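Local coordinates for protein microbial collagenase (Bacillus anthracis, PDB 5SV5) that is the pre-peptidase C-terminal domain of a putative collagenase, a beta-sandwich module that probably assists the metalloprotease in binding collagen, at residues D40-N45 against G72-A77. Sequence-based numbering, arbitrary orientation. Where two conformers were deposited one is given.
Sequences DISVLN and GNHIEA. With NA (sodium ion), chain C.
Ile41 and Val43 pair antiparallel with Ala77 and Ile75 through reciprocal N-H...O=C bonds, and the register runs on to Asn45, whose N reaches Asn73 O at 2.9 Å in a nearly straight bond (177°). On the mixed, partly exposed face, Leu44 and His74 lie side by side, and Leu44 CD2 sits over the centre of the imidazole, 3.4 Å from the ring centroid, in a CH-pi contact. The ring is also held at its edge, where ND1 donates to Asn73 OD1 from above the amide plane. That same OD1 binds a sodium ion at 2.4 Å, and five waters complete the ion's shell. Farther along this face, in one of two Glu76 conformers, Ser42 OG, anti to its backbone N (chi1 177°), donates to the anti lone pair of Glu76 OE2 (2.7 Å), and a water donates to both that oxygen and Asp40 OD1. Ile41, Val43, Ile75 and Ala77 form the apolar face. At the strand end Ile75 CD1 packs 3.9 Å from Asn45 CB, while Asn45 ND2 bonds to Ile49 O. The apolar face of this antiparallel pair is buried against Trp53 of strand 51-57 and Leu102 of strand 98-104, within the beta-sandwich of the pre-peptidase C-terminal domain.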
ATOM      1  N   ASP A  40      -9.787  -0.965  -5.834  1.00 11.49           N
ATOM      2  CA  ASP A  40      -9.274   0.379  -5.872  1.00 10.96           C
ATOM      3  C   ASP A  40      -8.390   0.573  -4.650  1.00  9.42           C
ATOM      4  O   ASP A  40      -8.859   0.396  -3.528  1.00 11.67           O
ATOM      5  CB  ASP A  40     -10.436   1.374  -5.853  1.00 14.76           C
ATOM      6  CG  ASP A  40      -9.996   2.753  -6.184  1.00 17.86           C
ATOM      7  OD1 ASP A  40      -9.429   3.410  -5.313  1.00 18.40           O
ATOM      8  OD2 ASP A  40     -10.178   3.165  -7.337  1.00 22.28           O
ATOM      9  N   ILE A  41      -7.110   0.885  -4.861  1.00  7.51           N
ATOM     10  CA  ILE A  41      -6.175   1.190  -3.770  1.00  7.51           C
ATOM     11  C   ILE A  41      -5.756   2.644  -3.928  1.00  7.26           C
ATOM     12  O   ILE A  41      -5.222   3.024  -4.974  1.00  7.98           O
ATOM     13  CB  ILE A  41      -4.951   0.257  -3.766  1.00  8.12           C
ATOM     14  CG1 ILE A  41      -5.396  -1.199  -3.587  1.00  9.23           C
ATOM     15  CG2 ILE A  41      -3.964   0.664  -2.677  1.00  8.92           C
ATOM     16  CD1 ILE A  41      -4.283  -2.215  -3.651  1.00 11.19           C
ATOM     17  N   SER A  42      -5.996   3.442  -2.889  1.00  7.39           N
ATOM     18  CA  SER A  42      -5.692   4.855  -2.922  1.00  7.70           C
ATOM     19  C   SER A  42      -5.028   5.269  -1.625  1.00  7.31           C
ATOM     20  O   SER A  42      -5.543   4.980  -0.545  1.00  9.05           O
ATOM     21  CB  SER A  42      -6.995   5.637  -3.110  1.00 10.49           C
ATOM     22  OG  SER A  42      -6.812   7.025  -3.091  1.00 13.82           O
ATOM     23  N   VAL A  43      -3.896   5.951  -1.739  1.00  6.82           N
ATOM     24  CA  VAL A  43      -3.196   6.522  -0.594  1.00  6.88           C
ATOM     25  C   VAL A  43      -3.153   8.030  -0.760  1.00  6.87           C
ATOM     26  O   VAL A  43      -2.701   8.527  -1.790  1.00  8.14           O
ATOM     27  CB  VAL A  43      -1.771   5.948  -0.456  1.00  7.72           C
ATOM     28  CG1 VAL A  43      -0.983   6.685   0.621  1.00  9.26           C
ATOM     29  CG2 VAL A  43      -1.842   4.454  -0.142  1.00  7.97           C
ATOM     30  N   LEU A  44      -3.642   8.747   0.249  1.00  6.77           N
ATOM     31  CA  LEU A  44      -3.590  10.208   0.263  1.00  7.16           C
ATOM     32  C   LEU A  44      -2.302  10.607   0.974  1.00  6.93           C
ATOM     33  O   LEU A  44      -2.104  10.312   2.155  1.00  7.57           O
ATOM     34  CB  LEU A  44      -4.816  10.792   0.967  1.00  7.95           C
ATOM     35  CG  LEU A  44      -6.153  10.345   0.348  1.00  9.92           C
ATOM     36  CD1 LEU A  44      -7.333  10.932   1.106  1.00 11.39           C
ATOM     37  CD2 LEU A  44      -6.248  10.580  -1.146  1.00 13.30           C
ATOM     38  N   ASN A  45      -1.431  11.274   0.222  1.00  7.04           N
ATOM     39  CA  ASN A  45      -0.104  11.713   0.666  1.00  7.13           C
ATOM     40  C   ASN A  45      -0.289  13.096   1.274  1.00  7.23           C
ATOM     41  O   ASN A  45      -0.156  14.121   0.591  1.00  7.95           O
ATOM     42  CB  ASN A  45       0.815  11.709  -0.555  1.00  7.77           C
ATOM     43  CG  ASN A  45       2.221  12.166  -0.275  1.00  7.26           C
ATOM     44  OD1 ASN A  45       2.627  12.409   0.866  1.00  7.67           O
ATOM     45  ND2 ASN A  45       2.989  12.283  -1.345  1.00  8.30           N
ATOM     46  N   GLY A  72      -1.425  14.278  -8.186  1.00 10.41           N
ATOM     47  CA  GLY A  72      -1.405  15.207  -7.050  1.00 11.14           C
ATOM     48  C   GLY A  72      -1.115  14.431  -5.755  1.00 11.08           C
ATOM     49  O   GLY A  72      -0.194  13.612  -5.711  1.00 12.86           O
ATOM     50  N   ASN A  73      -1.940  14.655  -4.730  1.00 10.40           N
ATOM     51  CA  ASN A  73      -1.816  13.964  -3.432  1.00 10.50           C
ATOM     52  C   ASN A  73      -2.399  12.560  -3.428  1.00  8.97           C
ATOM     53  O   ASN A  73      -2.277  11.881  -2.432  1.00 10.18           O
ATOM     54  CB  ASN A  73      -2.476  14.780  -2.273  1.00 11.61           C
ATOM     55  CG  ASN A  73      -3.997  14.841  -2.376  1.00 11.81           C
ATOM     56  OD1 ASN A  73      -4.563  14.932  -3.471  1.00 13.64           O
ATOM     57  ND2 ASN A  73      -4.674  14.807  -1.228  1.00 13.66           N
ATOM     58  N   HIS A  74      -3.062  12.143  -4.501  1.00  8.58           N
ATOM     59  CA  HIS A  74      -3.664  10.810  -4.575  1.00  8.46           C
ATOM     60  C   HIS A  74      -2.707   9.852  -5.254  1.00  8.51           C
ATOM     61  O   HIS A  74      -2.320  10.082  -6.387  1.00 13.00           O
ATOM     62  CB  HIS A  74      -4.956  10.849  -5.413  1.00 10.26           C
ATOM     63  CG  HIS A  74      -6.168  11.382  -4.713  1.00 12.68           C
ATOM     64  ND1 HIS A  74      -6.260  12.659  -4.219  1.00 14.33           N
ATOM     65  CD2 HIS A  74      -7.371  10.805  -4.482  1.00 15.10           C
ATOM     66  CE1 HIS A  74      -7.457  12.841  -3.691  1.00 16.27           C
ATOM     67  NE2 HIS A  74      -8.150  11.729  -3.839  1.00 17.95           N
ATOM     68  N   ILE A  75      -2.356   8.760  -4.591  1.00  6.88           N
ATOM     69  CA  ILE A  75      -1.456   7.750  -5.151  1.00  6.67           C
ATOM     70  C   ILE A  75      -2.337   6.499  -5.329  1.00  6.41           C
ATOM     71  O   ILE A  75      -2.685   5.854  -4.332  1.00  6.52           O
ATOM     72  CB  ILE A  75      -0.251   7.492  -4.248  1.00  7.16           C
ATOM     73  CG1 ILE A  75       0.473   8.806  -3.906  1.00  8.12           C
ATOM     74  CG2 ILE A  75       0.671   6.494  -4.913  1.00  7.90           C
ATOM     75  CD1 ILE A  75       1.521   8.652  -2.833  1.00  9.50           C
ATOM     76  N   GLU A  76      -2.759   6.215  -6.566  0.50  7.08           N
ATOM     77  CA  GLU A  76      -3.847   5.256  -6.777  0.50  7.50           C
ATOM     78  C   GLU A  76      -3.589   4.242  -7.869  0.50  6.70           C
ATOM     79  O   GLU A  76      -2.660   4.362  -8.686  0.50  7.10           O
ATOM     80  CB  GLU A  76      -5.175   5.994  -7.122  0.50  9.27           C
ATOM     81  CG  GLU A  76      -5.494   7.185  -6.238  0.50 10.33           C
ATOM     82  CD  GLU A  76      -6.880   7.782  -6.471  0.50 10.81           C
ATOM     83  OE1 GLU A  76      -7.189   8.262  -7.595  0.50 11.08           O
ATOM     84  OE2 GLU A  76      -7.663   7.807  -5.506  0.50 11.44           O
ATOM     85  N   ALA A  77      -4.470   3.245  -7.862  1.00  7.02           N
ATOM     86  CA  ALA A  77      -4.601   2.244  -8.924  1.00  7.13           C
ATOM     87  C   ALA A  77      -5.984   1.611  -8.813  1.00  7.20           C
ATOM     88  O   ALA A  77      -6.534   1.491  -7.718  1.00  8.13           O
ATOM     89  CB  ALA A  77      -3.548   1.157  -8.822  1.00  8.18           C
TER
HETATM   90 NA    NA C1002      -5.661  16.471  -4.925  0.70 17.63          NA
HETATM   91  O   HOH W   1      -9.966   6.117  -5.297  1.00 25.95           O
HETATM   92  O   HOH W   2       1.808  12.253  -4.089  1.00 14.27           O
HETATM   93  O   HOH W   3      -3.384  17.331  -5.213  1.00 24.97           O
HETATM   94  O   HOH W   4      -7.929  16.034  -4.193  1.00 29.50           O
HETATM   95  O   HOH W   5      -6.536  18.035  -6.555  1.00 48.96           O
HETATM   96  O   HOH W   6      -5.664  18.315  -2.919  1.00 25.33           O
HETATM   97  O   HOH W   7      -5.476  14.591  -6.394  1.00 18.66           O